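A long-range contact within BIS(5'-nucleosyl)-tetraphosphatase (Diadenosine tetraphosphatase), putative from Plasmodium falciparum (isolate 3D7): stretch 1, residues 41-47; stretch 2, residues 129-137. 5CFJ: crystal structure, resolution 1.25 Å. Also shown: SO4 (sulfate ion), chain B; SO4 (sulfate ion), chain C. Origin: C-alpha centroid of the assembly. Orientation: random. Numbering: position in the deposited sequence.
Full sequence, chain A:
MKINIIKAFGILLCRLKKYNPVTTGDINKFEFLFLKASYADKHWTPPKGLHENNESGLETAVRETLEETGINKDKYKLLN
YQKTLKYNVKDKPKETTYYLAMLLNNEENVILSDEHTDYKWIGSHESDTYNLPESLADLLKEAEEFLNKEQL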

# COMPACT_ATOMS: atom_id res chain seq x y z
N ASP A 41 -3.52 -16.85 1.69
CA ASP A 41 -2.35 -17.54 1.18
C ASP A 41 -1.60 -16.65 0.19
O ASP A 41 -2.18 -16.17 -0.78
CB ASP A 41 -2.75 -18.86 0.51
CG ASP A 41 -1.55 -19.69 0.10
OD1 ASP A 41 -0.56 -19.73 0.85
OD2 ASP A 41 -1.60 -20.31 -0.99
N LYS A 42 -0.31 -16.43 0.46
CA LYS A 42 0.55 -15.64 -0.42
C LYS A 42 -0.10 -14.33 -0.85
O LYS A 42 -0.15 -14.02 -2.04
N HIS A 43 -0.59 -13.57 0.12
CA HIS A 43 -1.36 -12.36 -0.17
C HIS A 43 -0.68 -11.13 0.42
O HIS A 43 -0.77 -10.87 1.62
CB HIS A 43 -2.78 -12.51 0.39
CG HIS A 43 -3.73 -11.45 -0.09
ND1 HIS A 43 -4.20 -11.41 -1.39
CD2 HIS A 43 -4.29 -10.40 0.55
CE1 HIS A 43 -5.01 -10.37 -1.52
NE2 HIS A 43 -5.09 -9.75 -0.36
N TRP A 44 -0.02 -10.38 -0.45
CA TRP A 44 0.73 -9.19 -0.07
C TRP A 44 0.06 -7.96 -0.65
O TRP A 44 -0.18 -7.90 -1.85
CB TRP A 44 2.15 -9.28 -0.60
CG TRP A 44 3.01 -10.38 -0.03
CD1 TRP A 44 3.04 -11.69 -0.42
CD2 TRP A 44 4.00 -10.25 1.00
NE1 TRP A 44 3.97 -12.38 0.31
CE2 TRP A 44 4.58 -11.52 1.19
CE3 TRP A 44 4.45 -9.18 1.78
CZ2 TRP A 44 5.58 -11.75 2.12
CZ3 TRP A 44 5.45 -9.41 2.71
CH2 TRP A 44 6.00 -10.69 2.87
N THR A 45 -0.24 -6.97 0.18
CA THR A 45 -0.80 -5.71 -0.29
C THR A 45 -0.23 -4.55 0.51
O THR A 45 0.33 -4.76 1.59
CB THR A 45 -2.35 -5.65 -0.16
OG1 THR A 45 -2.72 -5.44 1.21
CG2 THR A 45 -3.03 -6.92 -0.69
N PRO A 46 -0.39 -3.31 0.02
CA PRO A 46 -0.10 -2.16 0.88
C PRO A 46 -1.10 -2.10 2.04
O PRO A 46 -2.11 -2.82 2.03
CB PRO A 46 -0.25 -0.95 -0.06
CG PRO A 46 -0.20 -1.53 -1.46
CD PRO A 46 -0.81 -2.89 -1.33
N PRO A 47 -0.83 -1.26 3.04
CA PRO A 47 -1.81 -1.04 4.11
C PRO A 47 -3.11 -0.47 3.55
O PRO A 47 -3.07 0.46 2.75
CB PRO A 47 -1.11 -0.03 5.02
CG PRO A 47 0.34 -0.05 4.61
CD PRO A 47 0.34 -0.37 3.17
N THR A 129 7.38 -11.95 -8.17
CA THR A 129 7.91 -12.76 -7.09
C THR A 129 6.93 -12.80 -5.92
O THR A 129 6.77 -13.83 -5.26
CB THR A 129 9.28 -12.21 -6.63
OG1 THR A 129 10.19 -12.26 -7.73
CG2 THR A 129 9.84 -13.02 -5.47
N TYR A 130 6.26 -11.68 -5.67
CA TYR A 130 5.32 -11.59 -4.56
C TYR A 130 3.89 -11.89 -5.00
O TYR A 130 2.95 -11.70 -4.23
CB TYR A 130 5.43 -10.21 -3.90
CG TYR A 130 6.64 -10.17 -2.99
CD1 TYR A 130 7.91 -9.98 -3.51
CD2 TYR A 130 6.51 -10.41 -1.64
CE1 TYR A 130 9.03 -9.99 -2.69
CE2 TYR A 130 7.61 -10.42 -0.81
CZ TYR A 130 8.86 -10.21 -1.34
OH TYR A 130 9.96 -10.22 -0.51
N ASN A 131 3.76 -12.41 -6.22
CA ASN A 131 2.48 -12.85 -6.77
C ASN A 131 1.40 -11.78 -6.75
O ASN A 131 0.22 -12.06 -6.51
CB ASN A 131 2.01 -14.11 -6.04
CG ASN A 131 2.98 -15.27 -6.21
OD1 ASN A 131 3.47 -15.82 -5.23
ND2 ASN A 131 3.27 -15.62 -7.45
N LEU A 132 1.79 -10.55 -7.01
CA LEU A 132 0.82 -9.47 -7.10
C LEU A 132 -0.05 -9.62 -8.34
O LEU A 132 0.45 -10.00 -9.40
CB LEU A 132 1.51 -8.11 -7.16
CG LEU A 132 2.49 -7.79 -6.03
CD1 LEU A 132 2.90 -6.32 -6.12
CD2 LEU A 132 1.91 -8.11 -4.66
N PRO A 133 -1.34 -9.30 -8.21
CA PRO A 133 -2.18 -9.22 -9.41
C PRO A 133 -1.73 -8.06 -10.31
O PRO A 133 -1.05 -7.14 -9.84
CB PRO A 133 -3.58 -8.98 -8.85
CG PRO A 133 -3.36 -8.35 -7.53
CD PRO A 133 -2.10 -8.97 -6.99
N GLU A 134 -2.11 -8.12 -11.58
CA GLU A 134 -1.71 -7.11 -12.55
C GLU A 134 -2.06 -5.71 -12.10
O GLU A 134 -1.27 -4.79 -12.29
CB GLU A 134 -2.35 -7.38 -13.90
CG GLU A 134 -1.76 -8.59 -14.60
CD GLU A 134 -2.48 -8.96 -15.88
OE1 GLU A 134 -3.37 -8.20 -16.33
OE2 GLU A 134 -2.15 -10.02 -16.44
N SER A 135 -3.23 -5.54 -11.49
CA SER A 135 -3.65 -4.21 -11.04
C SER A 135 -2.64 -3.57 -10.09
O SER A 135 -2.28 -2.38 -10.24
CB SER A 135 -5.02 -4.30 -10.35
OG SER A 135 -5.02 -5.26 -9.31
N LEU A 136 -2.15 -4.36 -9.13
CA LEU A 136 -1.19 -3.87 -8.14
C LEU A 136 0.20 -3.70 -8.73
O LEU A 136 0.88 -2.71 -8.44
CB LEU A 136 -1.12 -4.82 -6.95
CG LEU A 136 -2.08 -4.57 -5.80
CD1 LEU A 136 -1.84 -5.57 -4.69
CD2 LEU A 136 -1.93 -3.15 -5.28
N ALA A 137 0.62 -4.66 -9.55
CA ALA A 137 1.92 -4.56 -10.20
C ALA A 137 2.00 -3.26 -11.01
O ALA A 137 2.98 -2.47 -10.96
CB ALA A 137 2.16 -5.77 -11.08
S SO4 B . -7.83 -7.68 -1.32
O1 SO4 B . -6.87 -7.65 -0.22
O2 SO4 B . -8.42 -6.36 -1.53
O3 SO4 B . -7.14 -8.11 -2.53
O4 SO4 B . -8.88 -8.64 -1.01
S SO4 C . 5.33 -15.80 0.44
O1 SO4 C . 6.07 -15.57 1.67
O2 SO4 C . 3.89 -15.73 0.71
O3 SO4 C . 5.67 -14.77 -0.54
O4 SO4 C . 5.65 -17.12 -0.09
O HOH W 1 0.39 -11.50 -3.14

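How do the two backbones lie against each other? The first stretch carries a short piece of strand at Trp44 and Thr45, and the second is a loop that leads into a helix beginning at Glu134. The backbones stay well apart: CA of Trp44 is 6.9 Å from CA of Tyr130, and CA of Lys42 is 7.2 Å from CA of Asn131. No direct hydrogen bond joins the modelled atoms of the two stretches, although the Lys42 side chain was not modelled beyond CA. The space between the two stretches is taken up by side chains and by one water, and the contact is modest, burying 294 Å² over both sides. Pro133 sits at the N-cap position of the helix, where its carbonyl O accepts a hydrogen bond from Ala137 N at 3.0 Å and a weak one from Leu136 N at 3.1 Å.

What brings the aromatic side chains together? Both Trp44 and Tyr130 direct their CA-to-CB bonds toward the opposing stretch, and their rings meet edge to face. The edge of Tyr130 points at the face of Trp44, with the planes at 88° and the centroids of the Tyr130 ring and the five-membered Trp44 ring 4.9 Å apart. The closest atoms are CD2 of Tyr130 and CE2 of Trp44, at 3.6 Å. This arrangement sets the slightly positive C-H edge of one ring against the electron-rich face of the other, adding a favourable electrostatic term to the van der Waals contact. These two residues also have the largest areas covered by the other stretch. NE1 of Trp44, at the edge of the ring, donates to O3 of the chain C sulfate at 3.1 Å, while CD2 of Tyr130 lies over one face.

Where do the aliphatic groups fit? Leu132 has its CA-to-CB bond sideways, yet the end of its side chain comes nearer, bringing CD2 to 4.2 Å from CB of Trp44 and 3.5 Å from the backbone O of Trp44. In the first turn of the helix, the CA-to-CB bond of Leu136 points toward the first stretch. CD2 of Leu136 lies 4.1 Å from CD of Pro46, while CD1 of Leu136 is 4.4 Å from CG2 of Thr45. Apart from the approach of Leu132 CD2 to the carbonyl O of Trp44, a van der Waals contact with a polar atom, these contacts are apolar packing, and all four of Leu132, Leu136, Thr45 and Pro46 are buried. The hydroxyl of Thr45 is satisfied within its own stretch, where OG1 donates to O of Pro46 at 2.8 Å.

What links the polar backbone groups? Water 1 bridges the stretches. The oxygen of water 1 accepts a hydrogen bond from N of Trp44 at 2.9 Å and lies 2.8 Å from both O of Lys42 and O of Tyr130, to which its geometry suits donation. Counting atoms elsewhere in the structure, the water has more acceptors within reach than protons, so these donations need not both occur at once. Its position suits the backbone spacing: the two carbonyl oxygens, O of Lys42 and O of Tyr130, are 4.4 Å apart and cannot bond to each other, but a water can serve both.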